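Putative sugar ABC transport system, substrate-binding protein (Bordetella parapertussis, PDB 5IX8) probably binds a sugar in the periplasm and hands it to an ABC transporter for uptake. Local coordinates at residues Q66-K71 and D89-D94; L73-A78 and S98-I103; A83-Y88 and P108-K113; G19-H24 and Q61-Q66; D112-G117 and V284-F289. All coordinates share one frame; numbering follows the deposited sequence.

Interaction 1: Q66-K71 and D89-D94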
# COMPACT_ATOMS: atom_id res chain seq x y z
N GLN A 66 10.61 16.91 -6.98
CA GLN A 66 10.93 16.69 -5.57
C GLN A 66 12.20 15.87 -5.43
O GLN A 66 13.04 16.17 -4.58
CB GLN A 66 9.76 16.00 -4.86
CG GLN A 66 8.58 16.96 -4.68
CD GLN A 66 7.27 16.26 -4.48
OE1 GLN A 66 7.23 15.02 -4.47
NE2 GLN A 66 6.19 17.04 -4.31
N LEU A 67 12.35 14.82 -6.24
CA LEU A 67 13.56 14.01 -6.16
C LEU A 67 14.78 14.83 -6.56
O LEU A 67 15.84 14.72 -5.93
CB LEU A 67 13.40 12.79 -7.07
CG LEU A 67 12.35 11.79 -6.55
CD1 LEU A 67 11.87 10.81 -7.64
CD2 LEU A 67 12.91 11.02 -5.36
N GLN A 68 14.64 15.69 -7.57
CA GLN A 68 15.74 16.57 -7.93
C GLN A 68 16.11 17.52 -6.80
O GLN A 68 17.30 17.76 -6.56
CB GLN A 68 15.36 17.35 -9.19
CG GLN A 68 15.42 16.44 -10.40
CD GLN A 68 16.85 16.08 -10.73
OE1 GLN A 68 17.77 16.92 -10.60
NE2 GLN A 68 17.07 14.81 -11.14
N SER A 69 15.12 18.04 -6.07
CA SER A 69 15.46 18.94 -4.98
C SER A 69 16.18 18.22 -3.84
O SER A 69 16.95 18.85 -3.09
CB SER A 69 14.20 19.62 -4.45
OG SER A 69 13.42 18.70 -3.72
N PHE A 70 15.95 16.91 -3.69
CA PHE A 70 16.71 16.17 -2.68
C PHE A 70 18.20 16.18 -3.00
O PHE A 70 19.03 16.12 -2.08
CB PHE A 70 16.22 14.72 -2.60
CG PHE A 70 14.78 14.56 -2.13
CD1 PHE A 70 14.06 15.61 -1.56
CD2 PHE A 70 14.16 13.32 -2.23
CE1 PHE A 70 12.75 15.42 -1.13
CE2 PHE A 70 12.86 13.12 -1.79
CZ PHE A 70 12.14 14.18 -1.26
N LYS A 71 18.56 16.25 -4.28
CA LYS A 71 19.96 16.34 -4.67
C LYS A 71 20.62 17.56 -4.07
O LYS A 71 21.74 17.49 -3.54
CB LYS A 71 20.07 16.38 -6.20
CG LYS A 71 20.94 15.33 -6.82
CD LYS A 71 21.40 15.71 -8.24
CE LYS A 71 20.30 15.59 -9.27
NZ LYS A 71 20.82 15.79 -10.67
N ASP A 89 12.78 5.60 -13.93
CA ASP A 89 14.15 5.11 -14.02
C ASP A 89 15.14 6.24 -14.32
O ASP A 89 16.20 6.26 -13.68
CB ASP A 89 14.26 3.97 -15.04
CG ASP A 89 15.58 3.23 -14.95
OD1 ASP A 89 15.83 2.57 -13.94
OD2 ASP A 89 16.37 3.30 -15.92
N PRO A 90 14.87 7.20 -15.21
CA PRO A 90 15.88 8.27 -15.44
C PRO A 90 16.20 9.06 -14.19
O PRO A 90 17.38 9.39 -13.97
CB PRO A 90 15.24 9.15 -16.52
CG PRO A 90 14.33 8.21 -17.25
CD PRO A 90 13.76 7.30 -16.18
N VAL A 91 15.20 9.41 -13.38
CA VAL A 91 15.51 10.22 -12.21
C VAL A 91 16.19 9.38 -11.14
O VAL A 91 17.08 9.88 -10.43
CB VAL A 91 14.25 10.93 -11.66
CG1 VAL A 91 13.23 9.98 -11.08
CG2 VAL A 91 14.67 11.95 -10.62
N VAL A 92 15.82 8.11 -11.00
CA VAL A 92 16.54 7.25 -10.05
C VAL A 92 17.99 7.11 -10.48
O VAL A 92 18.92 7.18 -9.65
CB VAL A 92 15.85 5.87 -9.94
CG1 VAL A 92 16.68 4.89 -9.08
CG2 VAL A 92 14.44 6.00 -9.34
N ALA A 93 18.22 6.94 -11.78
CA ALA A 93 19.57 6.82 -12.29
C ALA A 93 20.36 8.10 -12.05
O ALA A 93 21.55 8.06 -11.70
CB ALA A 93 19.51 6.49 -13.77
N ASP A 94 19.72 9.25 -12.23
CA ASP A 94 20.37 10.53 -12.02
C ASP A 94 20.74 10.75 -10.56
O ASP A 94 21.84 11.23 -10.24
CB ASP A 94 19.44 11.64 -12.50
CG ASP A 94 20.03 13.02 -12.29
OD1 ASP A 94 21.22 13.23 -12.63
OD2 ASP A 94 19.30 13.91 -11.83
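Two neighbouring helices on one face of a Rossmann-like parallel sheet, the layered fold of periplasmic binding proteins, meet here: helix 60-73 through Q66-K71 and helix 89-97 through D89-D94. They run almost parallel, 5° apart, and their axes lie 10.3 Å from each other. The side of the interface nearer the sheet is apolar and buried. L67 CD1 meets V91 CG1 at 3.8 Å, the two side chains crossing at about a right angle, while V91 CG2, anti to its backbone N, rests against L67 CB. A78 of the underlying strand and L95 of the second helix also touch L67. The outer side is polar and partly exposed, held by long side chains. Q68 bends at chi2 (-69°) and K71 at chi3, so that both ends converge on the carboxylate of D94. A single oxygen receives them. Q68 NE2 donates to the anti lone pair of D94 OD2 in a short, straight bond of 2.5 Å, with amide and carboxylate nearly coplanar. The lysine adds a salt bridge, which would favour the ionised carboxylate. D94 OD2 receives K71 NZ on its syn lone pair, at 2.7 Å, and K71 NZ stands 3.2 Å from D94 OD1.

Interaction 2: L73-A78 and S98-I103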
# COMPACT_ATOMS: atom_id res chain seq x y z
N LEU A 73 19.58 19.19 -1.47
CA LEU A 73 19.54 19.17 -0.01
C LEU A 73 20.55 18.20 0.57
O LEU A 73 20.66 18.12 1.79
CB LEU A 73 18.14 18.80 0.48
CG LEU A 73 17.07 19.82 0.13
CD1 LEU A 73 15.69 19.24 0.34
CD2 LEU A 73 17.25 21.11 0.94
N GLY A 74 21.27 17.46 -0.26
CA GLY A 74 22.30 16.57 0.25
C GLY A 74 21.77 15.36 0.99
O GLY A 74 22.42 14.86 1.91
N VAL A 75 20.60 14.88 0.61
CA VAL A 75 20.14 13.64 1.22
C VAL A 75 21.05 12.49 0.81
O VAL A 75 21.74 12.53 -0.21
CB VAL A 75 18.67 13.36 0.86
CG1 VAL A 75 17.80 14.58 1.13
CG2 VAL A 75 18.53 12.89 -0.54
N ASP A 76 21.07 11.45 1.64
CA ASP A 76 21.80 10.23 1.33
C ASP A 76 20.93 9.18 0.65
O ASP A 76 21.41 8.44 -0.21
CB ASP A 76 22.40 9.65 2.62
CG ASP A 76 23.36 10.65 3.27
OD1 ASP A 76 24.44 10.86 2.70
OD2 ASP A 76 23.06 11.23 4.33
N TYR A 77 19.64 9.16 0.99
CA TYR A 77 18.66 8.28 0.38
C TYR A 77 17.41 9.07 0.08
O TYR A 77 16.96 9.89 0.89
CB TYR A 77 18.26 7.10 1.28
CG TYR A 77 19.43 6.23 1.61
CD1 TYR A 77 20.26 6.54 2.67
CD2 TYR A 77 19.72 5.10 0.85
CE1 TYR A 77 21.36 5.76 2.95
CE2 TYR A 77 20.82 4.30 1.15
CZ TYR A 77 21.63 4.64 2.20
OH TYR A 77 22.74 3.89 2.48
N ALA A 78 16.83 8.80 -1.08
CA ALA A 78 15.48 9.22 -1.40
C ALA A 78 14.57 8.04 -1.15
O ALA A 78 14.92 6.92 -1.51
CB ALA A 78 15.40 9.64 -2.87
N SER A 98 24.70 10.85 -8.53
CA SER A 98 25.08 11.83 -7.52
C SER A 98 25.35 11.20 -6.16
O SER A 98 25.47 11.93 -5.16
CB SER A 98 24.00 12.89 -7.39
OG SER A 98 23.98 13.72 -8.54
N GLY A 99 25.46 9.88 -6.08
CA GLY A 99 25.65 9.21 -4.81
C GLY A 99 24.42 9.06 -3.94
O GLY A 99 24.56 8.70 -2.76
N ILE A 100 23.23 9.30 -4.47
CA ILE A 100 21.99 9.20 -3.71
C ILE A 100 21.26 7.95 -4.16
O ILE A 100 20.84 7.85 -5.32
CB ILE A 100 21.10 10.43 -3.91
CG1 ILE A 100 21.85 11.68 -3.43
CG2 ILE A 100 19.78 10.26 -3.15
CD1 ILE A 100 21.10 12.96 -3.66
N LYS A 101 21.09 7.01 -3.24
CA LYS A 101 20.37 5.77 -3.50
C LYS A 101 18.88 5.99 -3.24
O LYS A 101 18.50 6.84 -2.43
CB LYS A 101 20.91 4.63 -2.63
CG LYS A 101 22.32 4.31 -2.99
CD LYS A 101 22.87 3.16 -2.16
CE LYS A 101 24.32 2.86 -2.58
NZ LYS A 101 24.69 1.50 -2.13
N THR A 102 18.04 5.25 -3.95
CA THR A 102 16.60 5.40 -3.84
C THR A 102 16.01 4.12 -3.26
O THR A 102 16.34 3.02 -3.71
CB THR A 102 15.96 5.71 -5.20
OG1 THR A 102 16.48 6.96 -5.68
CG2 THR A 102 14.46 5.89 -5.03
N ILE A 103 15.17 4.29 -2.26
CA ILE A 103 14.50 3.18 -1.58
C ILE A 103 13.03 3.20 -1.99
O ILE A 103 12.36 4.24 -1.88
CB ILE A 103 14.63 3.30 -0.05
CG1 ILE A 103 16.12 3.30 0.34
CG2 ILE A 103 13.82 2.20 0.68
CD1 ILE A 103 16.39 3.76 1.81
O HOH W 1 23.63 7.12 -0.59
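The forked side chain of I100 is a bump that fits against the bend through which L73-A78 enters its strand. I100 CG1 sits 3.3 Å from V75 O, and CD1 continues along the same carbonyl. The other branch, I100 CG2, anti to the backbone N, turns in between V75 CG2, at 3.9 Å, and the backbone N of A78, so that the fork straddles the bend. The small A78 CB points to the same face of the sheet as T102, and T102 OG1 lies 4.0 Å from A78 CB; L67 and L95 of the overlying helices pack on that methyl as well. This is the strand pair of a beta-alpha-beta unit: strand 77-80, helix 89-97, strand 101-105, with Y77 beside K101 and A78 beside T102 in parallel register. A78 N donates to K101 O at 2.9 Å, and I103 N reaches A78 O at 2.7 Å, both nearly along the C=O axis. Where the strands begin, K101 N makes a weak bond to D76 O, and a water joins D76 O to G99 O. On the other face, the Y77 ring and the extended K101 chain lie side by side, pointing the same way, towards E268, which binds both polar ends. I103 CD1 fits against the base of the tyrosine, 3.7 Å from Y77 CD2.

Interaction 3: A83-Y88 and P108-K113; sequences AAYSGY and PVNSDK
The amide of N110 lies stacked on the ring of Y85, the two planes parallel (0° apart). N110 CB stands over the centre of the Y85 ring, 3.4 Å from the centroid and 12° off its normal, a CH-pi contact, and N110 CG continues over CE2. Both side chains have CG anti to the backbone N (chi1 -177° for Y85), which brings ring and amide face to face between two irregular loops. At the ring's edge P108 O approaches Y85 CD1 at 3.6 Å. Two hydrogen bonds hold the stack. N110 N donates to Y85 O at 2.9 Å, from above the carbonyl plane, and N110 ND2 reaches S86 OG at 3.1 Å, close to the plane of its own amide. These bonds fix the rotation of the asparagine, whose backbone forms an inverse gamma turn. A water links Y85 O to Y88 N, and a second joins G87 N to N110 O. Deeper in, V109 CG2 packs on Y88 CB at 4.0 Å. The phenol of Y85 bonds to S283 O in the returning chain, and the Y88 ring meets F64 of helix 60-73 edge-to-face. The two loops follow strands 77-80 and 101-105 of the sheet, and S111 OG bonds to D89 at the start of helix 89-97.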
# COMPACT_ATOMS: atom_id res chain seq x y z
N ALA A 83 3.81 7.98 -8.02
CA ALA A 83 2.47 8.30 -8.50
C ALA A 83 2.10 7.56 -9.79
O ALA A 83 0.97 7.69 -10.27
CB ALA A 83 2.33 9.80 -8.73
N ALA A 84 3.04 6.82 -10.36
CA ALA A 84 2.79 5.94 -11.49
C ALA A 84 3.87 4.88 -11.46
O ALA A 84 4.95 5.10 -10.90
CB ALA A 84 2.85 6.68 -12.82
N TYR A 85 3.59 3.74 -12.08
CA TYR A 85 4.56 2.65 -12.06
C TYR A 85 5.79 3.00 -12.88
O TYR A 85 6.93 2.80 -12.42
CB TYR A 85 3.93 1.36 -12.58
CG TYR A 85 4.84 0.13 -12.54
CD1 TYR A 85 5.43 -0.30 -11.32
CD2 TYR A 85 5.06 -0.63 -13.68
CE1 TYR A 85 6.21 -1.47 -11.26
CE2 TYR A 85 5.82 -1.79 -13.62
CZ TYR A 85 6.41 -2.20 -12.41
OH TYR A 85 7.16 -3.35 -12.41
N SER A 86 5.59 3.52 -14.08
CA SER A 86 6.66 3.72 -15.05
C SER A 86 7.07 5.18 -15.16
O SER A 86 6.30 6.10 -14.86
CB SER A 86 6.24 3.19 -16.43
OG SER A 86 6.04 1.77 -16.39
N GLY A 87 8.31 5.37 -15.60
CA GLY A 87 8.85 6.68 -15.90
C GLY A 87 9.88 7.23 -14.92
O GLY A 87 10.39 8.33 -15.14
N TYR A 88 10.18 6.51 -13.83
CA TYR A 88 11.09 7.00 -12.80
C TYR A 88 12.52 6.50 -12.99
O TYR A 88 13.40 6.95 -12.25
CB TYR A 88 10.60 6.58 -11.40
CG TYR A 88 9.37 7.36 -10.99
CD1 TYR A 88 8.13 7.05 -11.52
CD2 TYR A 88 9.46 8.42 -10.09
CE1 TYR A 88 7.01 7.74 -11.15
CE2 TYR A 88 8.31 9.14 -9.71
CZ TYR A 88 7.10 8.79 -10.27
OH TYR A 88 5.97 9.47 -9.93
N PRO A 108 5.28 -1.11 -5.66
CA PRO A 108 6.36 -1.31 -6.65
C PRO A 108 6.60 -0.09 -7.53
O PRO A 108 5.67 0.66 -7.85
CB PRO A 108 5.84 -2.46 -7.52
CG PRO A 108 4.73 -3.07 -6.80
CD PRO A 108 4.15 -2.02 -5.89
N VAL A 109 7.85 0.10 -7.95
CA VAL A 109 8.16 1.07 -8.99
C VAL A 109 8.98 0.37 -10.08
O VAL A 109 9.78 -0.54 -9.81
CB VAL A 109 8.88 2.32 -8.40
CG1 VAL A 109 10.20 1.95 -7.77
CG2 VAL A 109 9.04 3.42 -9.42
N ASN A 110 8.77 0.81 -11.32
CA ASN A 110 9.38 0.17 -12.48
C ASN A 110 10.78 0.73 -12.75
O ASN A 110 11.02 1.44 -13.74
CB ASN A 110 8.48 0.35 -13.69
CG ASN A 110 8.81 -0.58 -14.81
OD1 ASN A 110 9.51 -1.58 -14.63
ND2 ASN A 110 8.31 -0.25 -15.99
N SER A 111 11.71 0.40 -11.87
CA SER A 111 13.10 0.81 -12.08
C SER A 111 14.01 -0.21 -11.43
O SER A 111 13.93 -0.41 -10.21
CB SER A 111 13.38 2.20 -11.50
OG SER A 111 14.76 2.47 -11.51
N ASP A 112 14.90 -0.83 -12.22
CA ASP A 112 15.84 -1.78 -11.63
C ASP A 112 17.07 -1.11 -11.03
O ASP A 112 18.02 -1.81 -10.65
CB ASP A 112 16.26 -2.85 -12.64
CG ASP A 112 16.98 -2.28 -13.86
OD1 ASP A 112 17.43 -1.13 -13.84
OD2 ASP A 112 17.12 -3.02 -14.84
N LYS A 113 17.07 0.23 -10.96
CA LYS A 113 18.15 0.99 -10.32
C LYS A 113 17.83 1.38 -8.87
O LYS A 113 18.66 1.99 -8.21
CB LYS A 113 18.47 2.22 -11.17
CG LYS A 113 19.09 1.81 -12.52
CD LYS A 113 19.28 3.00 -13.43
CE LYS A 113 19.71 2.59 -14.86
NZ LYS A 113 18.69 1.72 -15.57
O HOH W 2 9.52 3.82 -13.01
O HOH W 3 9.83 2.68 -16.22

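Interaction 4: G19-H24 and Q61-Q66; sequences GVTVVH and QQQFAQ
With OG1 anti to the backbone N (chi1 176°), T21 directs its hydroxyl from the strand to the helix opposite. Q63 and Q66, one turn apart on that helix, both carry CG anti to the carbonyl carbon and run extended beyond it, so their amides arrive together at the hydroxyl, crossing it obliquely. The hydroxyl then works in both directions. T21 OG1 accepts from Q63 NE2 at 3.0 Å, the hydroxyl oxygen lying not far from the amide plane, and T21 OG1 donates to Q66 OE1 at 2.7 Å, within the carbonyl plane. A single buried OH is thereby satisfied by two glutamines, and its proton direction is fixed by the second bond. Each amide has further work. Q63 NE2 also bonds to S81 O, and Q63 OE1 takes the backbone N of A83, while Q66 NE2 bonds to V53 O, so the pair ties the helix to three strands or their ends. V22 O lies 3.6 Å from Q63 NE2. The strand and helix axes are 9.3 Å apart and antiparallel, at 178°. Helix 60-73 connects strand 47-53 to strand 77-80, and because strand 17-22 lies between them in the sheet, the helix passes over it: the beta-alpha-beta crossover characteristic of the Rossmann-like lobes of periplasmic binding proteins.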
# COMPACT_ATOMS: atom_id res chain seq x y z
N GLY A 19 15.26 11.98 2.25
CA GLY A 19 14.14 12.74 1.68
C GLY A 19 13.09 11.74 1.26
O GLY A 19 13.42 10.71 0.69
N VAL A 20 11.82 12.05 1.54
CA VAL A 20 10.69 11.14 1.32
C VAL A 20 9.68 11.81 0.40
O VAL A 20 9.24 12.93 0.68
CB VAL A 20 10.00 10.76 2.65
CG1 VAL A 20 8.80 9.81 2.40
CG2 VAL A 20 10.99 10.20 3.66
N THR A 21 9.28 11.12 -0.67
CA THR A 21 8.11 11.56 -1.43
C THR A 21 7.14 10.40 -1.63
O THR A 21 7.53 9.32 -2.10
CB THR A 21 8.51 12.20 -2.77
OG1 THR A 21 7.32 12.51 -3.49
CG2 THR A 21 9.41 11.30 -3.61
N VAL A 22 5.87 10.63 -1.30
CA VAL A 22 4.83 9.62 -1.47
C VAL A 22 3.72 10.24 -2.29
O VAL A 22 3.74 11.43 -2.60
CB VAL A 22 4.30 9.11 -0.13
CG1 VAL A 22 5.39 8.30 0.62
CG2 VAL A 22 3.73 10.28 0.73
N VAL A 23 2.71 9.41 -2.64
CA VAL A 23 1.68 9.89 -3.56
C VAL A 23 0.81 10.94 -2.89
O VAL A 23 0.56 12.03 -3.45
CB VAL A 23 0.81 8.72 -4.08
CG1 VAL A 23 -0.25 9.27 -5.06
CG2 VAL A 23 1.69 7.66 -4.76
N HIS A 24 0.31 10.63 -1.70
CA HIS A 24 -0.63 11.48 -0.99
C HIS A 24 -0.64 11.06 0.47
O HIS A 24 -0.25 9.94 0.82
CB HIS A 24 -2.04 11.40 -1.62
CG HIS A 24 -2.71 10.08 -1.42
ND1 HIS A 24 -3.28 9.71 -0.22
CD2 HIS A 24 -2.89 9.03 -2.26
CE1 HIS A 24 -3.78 8.49 -0.33
NE2 HIS A 24 -3.54 8.05 -1.55
N GLN A 61 5.47 14.46 -12.72
CA GLN A 61 6.40 15.58 -12.82
C GLN A 61 6.64 16.24 -11.46
O GLN A 61 7.77 16.63 -11.14
CB GLN A 61 5.88 16.60 -13.84
CG GLN A 61 5.98 16.11 -15.29
CD GLN A 61 7.43 15.90 -15.74
OE1 GLN A 61 8.34 16.63 -15.31
NE2 GLN A 61 7.66 14.88 -16.57
N GLN A 62 5.58 16.34 -10.65
CA GLN A 62 5.73 16.87 -9.29
C GLN A 62 6.76 16.07 -8.51
O GLN A 62 7.61 16.65 -7.81
CB GLN A 62 4.38 16.85 -8.57
CG GLN A 62 3.37 17.87 -9.09
CD GLN A 62 2.54 17.40 -10.31
OE1 GLN A 62 2.91 16.47 -11.04
NE2 GLN A 62 1.41 18.07 -10.53
N GLN A 63 6.73 14.74 -8.63
CA GLN A 63 7.68 13.92 -7.89
C GLN A 63 9.07 14.00 -8.48
O GLN A 63 10.05 13.96 -7.74
CB GLN A 63 7.21 12.47 -7.83
CG GLN A 63 6.23 12.25 -6.77
CD GLN A 63 5.99 10.79 -6.49
OE1 GLN A 63 5.83 9.97 -7.41
NE2 GLN A 63 5.94 10.45 -5.23
N PHE A 64 9.19 14.08 -9.82
CA PHE A 64 10.53 14.24 -10.39
C PHE A 64 11.20 15.48 -9.82
O PHE A 64 12.40 15.46 -9.49
CB PHE A 64 10.46 14.39 -11.91
CG PHE A 64 10.01 13.16 -12.67
CD1 PHE A 64 9.87 11.93 -12.06
CD2 PHE A 64 9.70 13.29 -14.01
CE1 PHE A 64 9.48 10.82 -12.79
CE2 PHE A 64 9.28 12.20 -14.76
CZ PHE A 64 9.18 10.96 -14.16
N ALA A 65 10.45 16.58 -9.72
CA ALA A 65 11.02 17.81 -9.20
C ALA A 65 11.41 17.65 -7.74
O ALA A 65 12.45 18.19 -7.30
CB ALA A 65 10.03 18.96 -9.37
N GLN A 66 10.61 16.91 -6.98
CA GLN A 66 10.93 16.69 -5.57
C GLN A 66 12.20 15.87 -5.43
O GLN A 66 13.04 16.17 -4.58
CB GLN A 66 9.76 16.00 -4.86
CG GLN A 66 8.58 16.96 -4.68
CD GLN A 66 7.27 16.26 -4.48
OE1 GLN A 66 7.23 15.02 -4.47
NE2 GLN A 66 6.19 17.04 -4.31

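Interaction 5: D112-G117 and V284-F289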
# COMPACT_ATOMS: atom_id res chain seq x y z
N ASP A 112 14.90 -0.83 -12.22
CA ASP A 112 15.84 -1.78 -11.63
C ASP A 112 17.07 -1.11 -11.03
O ASP A 112 18.02 -1.81 -10.65
CB ASP A 112 16.26 -2.85 -12.64
CG ASP A 112 16.98 -2.28 -13.86
OD1 ASP A 112 17.43 -1.13 -13.84
OD2 ASP A 112 17.12 -3.02 -14.84
N LYS A 113 17.07 0.23 -10.96
CA LYS A 113 18.15 0.99 -10.32
C LYS A 113 17.83 1.38 -8.87
O LYS A 113 18.66 1.99 -8.21
CB LYS A 113 18.47 2.22 -11.17
CG LYS A 113 19.09 1.81 -12.52
CD LYS A 113 19.28 3.00 -13.43
CE LYS A 113 19.71 2.59 -14.86
NZ LYS A 113 18.69 1.72 -15.57
N ILE A 114 16.63 1.05 -8.39
CA ILE A 114 16.30 1.15 -6.97
C ILE A 114 17.27 0.31 -6.17
O ILE A 114 17.65 -0.80 -6.57
CB ILE A 114 14.85 0.67 -6.77
CG1 ILE A 114 13.85 1.61 -7.45
CG2 ILE A 114 14.51 0.43 -5.28
CD1 ILE A 114 13.65 2.98 -6.74
N ALA A 115 17.72 0.86 -5.03
CA ALA A 115 18.68 0.13 -4.19
C ALA A 115 18.02 -1.05 -3.49
O ALA A 115 18.51 -2.19 -3.58
CB ALA A 115 19.32 1.08 -3.17
N PHE A 116 16.89 -0.80 -2.82
CA PHE A 116 16.07 -1.87 -2.25
C PHE A 116 14.71 -1.28 -1.94
O PHE A 116 14.50 -0.07 -2.02
CB PHE A 116 16.69 -2.49 -0.97
CG PHE A 116 16.80 -1.53 0.19
CD1 PHE A 116 17.93 -0.72 0.33
CD2 PHE A 116 15.76 -1.39 1.10
CE1 PHE A 116 18.02 0.19 1.40
CE2 PHE A 116 15.87 -0.52 2.17
CZ PHE A 116 16.98 0.29 2.32
N GLY A 117 13.78 -2.16 -1.59
CA GLY A 117 12.44 -1.75 -1.25
C GLY A 117 11.94 -2.43 0.01
O GLY A 117 12.46 -3.46 0.45
N VAL A 284 8.72 -6.20 -9.30
CA VAL A 284 9.48 -5.49 -8.27
C VAL A 284 10.95 -5.73 -8.57
O VAL A 284 11.57 -6.63 -7.99
CB VAL A 284 9.09 -5.95 -6.86
CG1 VAL A 284 9.75 -5.06 -5.82
CG2 VAL A 284 7.57 -5.87 -6.70
N PRO A 285 11.56 -4.98 -9.49
CA PRO A 285 12.86 -5.38 -10.05
C PRO A 285 14.05 -4.95 -9.23
O PRO A 285 15.02 -4.40 -9.75
CB PRO A 285 12.85 -4.71 -11.43
CG PRO A 285 12.05 -3.42 -11.17
CD PRO A 285 10.95 -3.84 -10.21
N TYR A 286 14.01 -5.24 -7.93
CA TYR A 286 15.07 -4.88 -7.00
C TYR A 286 14.90 -5.72 -5.74
O TYR A 286 13.81 -6.25 -5.49
CB TYR A 286 15.04 -3.36 -6.66
CG TYR A 286 13.65 -2.81 -6.47
CD1 TYR A 286 12.99 -2.88 -5.23
CD2 TYR A 286 12.97 -2.19 -7.54
CE1 TYR A 286 11.70 -2.36 -5.07
CE2 TYR A 286 11.68 -1.68 -7.38
CZ TYR A 286 11.06 -1.75 -6.15
OH TYR A 286 9.76 -1.24 -6.02
N PRO A 287 15.95 -5.87 -4.95
CA PRO A 287 15.82 -6.59 -3.67
C PRO A 287 14.82 -5.89 -2.78
O PRO A 287 14.79 -4.66 -2.73
CB PRO A 287 17.22 -6.51 -3.08
CG PRO A 287 18.12 -6.21 -4.26
CD PRO A 287 17.31 -5.33 -5.14
N HIS A 288 13.98 -6.66 -2.08
CA HIS A 288 12.92 -6.00 -1.34
C HIS A 288 12.43 -6.90 -0.23
O HIS A 288 12.43 -8.14 -0.37
CB HIS A 288 11.75 -5.60 -2.26
CG HIS A 288 11.11 -6.75 -2.96
ND1 HIS A 288 11.68 -7.36 -4.07
CD2 HIS A 288 9.93 -7.39 -2.74
CE1 HIS A 288 10.88 -8.34 -4.48
NE2 HIS A 288 9.83 -8.38 -3.69
N PHE A 289 12.01 -6.29 0.87
CA PHE A 289 11.37 -7.02 1.96
C PHE A 289 9.88 -6.90 1.81
O PHE A 289 9.37 -5.79 1.60
CB PHE A 289 11.78 -6.47 3.34
CG PHE A 289 11.16 -7.23 4.49
CD1 PHE A 289 11.63 -8.50 4.83
CD2 PHE A 289 10.09 -6.69 5.21
CE1 PHE A 289 11.05 -9.21 5.87
CE2 PHE A 289 9.49 -7.40 6.24
CZ PHE A 289 9.97 -8.66 6.58
O HOH W 4 17.71 -4.54 -9.37
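One edge strand of the parallel sheet, 288-290, joins strand 116-119 in this contact. G117 pairs with H288 in parallel: G117 N donates to P287 O at 2.9 Å, and F289 N to G117 O at 2.9 Å, the latter from above the carbonyl plane. CA-H...O contacts, such as F116 CA to P287 O at 3.1 Å, fill the ladder between these bonds. Before the strands, Y286 is the main body of the interface. Its CG occupies the crowded position between backbone N and carbonyl carbon, and the ring lies alongside I114; I114 CG2 stands over the centre of one face, 3.6 Å from the centroid of the Y286 ring, in a CH-pi contact. The backbone of V284 lies towards the other face. G117, lacking a side chain, lets Y286 CE1 come to 3.9 Å from G117 CA. The tyrosine hydroxyl is held by S104 and V109 N, and H288 ND1 donates a hydrogen bond to Y286 O at 2.8 Å, tying the loop to its own strand. At the loop end a water lies between D112 O and P285 O. An edge strand supplied after the chain has returned from the second lobe is typical of two-lobed periplasmic binding proteins.

From the N terminus, interaction 4 closes first, joining strand 17-22 to helix 60-73 before interaction 1 opens on that same helix, with Q66 shared. Interactions 1, 2 and 3 then open in turn, at 66-71, 73-78 and 83-88, and close in the same order, at 89-94, 98-103 and 108-113, so each crosses the other two. They bind the helix layer, the sheet and the loops after the strands into one block. Interaction 5 begins where interaction 3 ends, sharing D112 and K113, and spans 166 residues, most of the second lobe among them, before 284-289 completes the sheet. K113 ties interactions 1, 3 and 5 through D89.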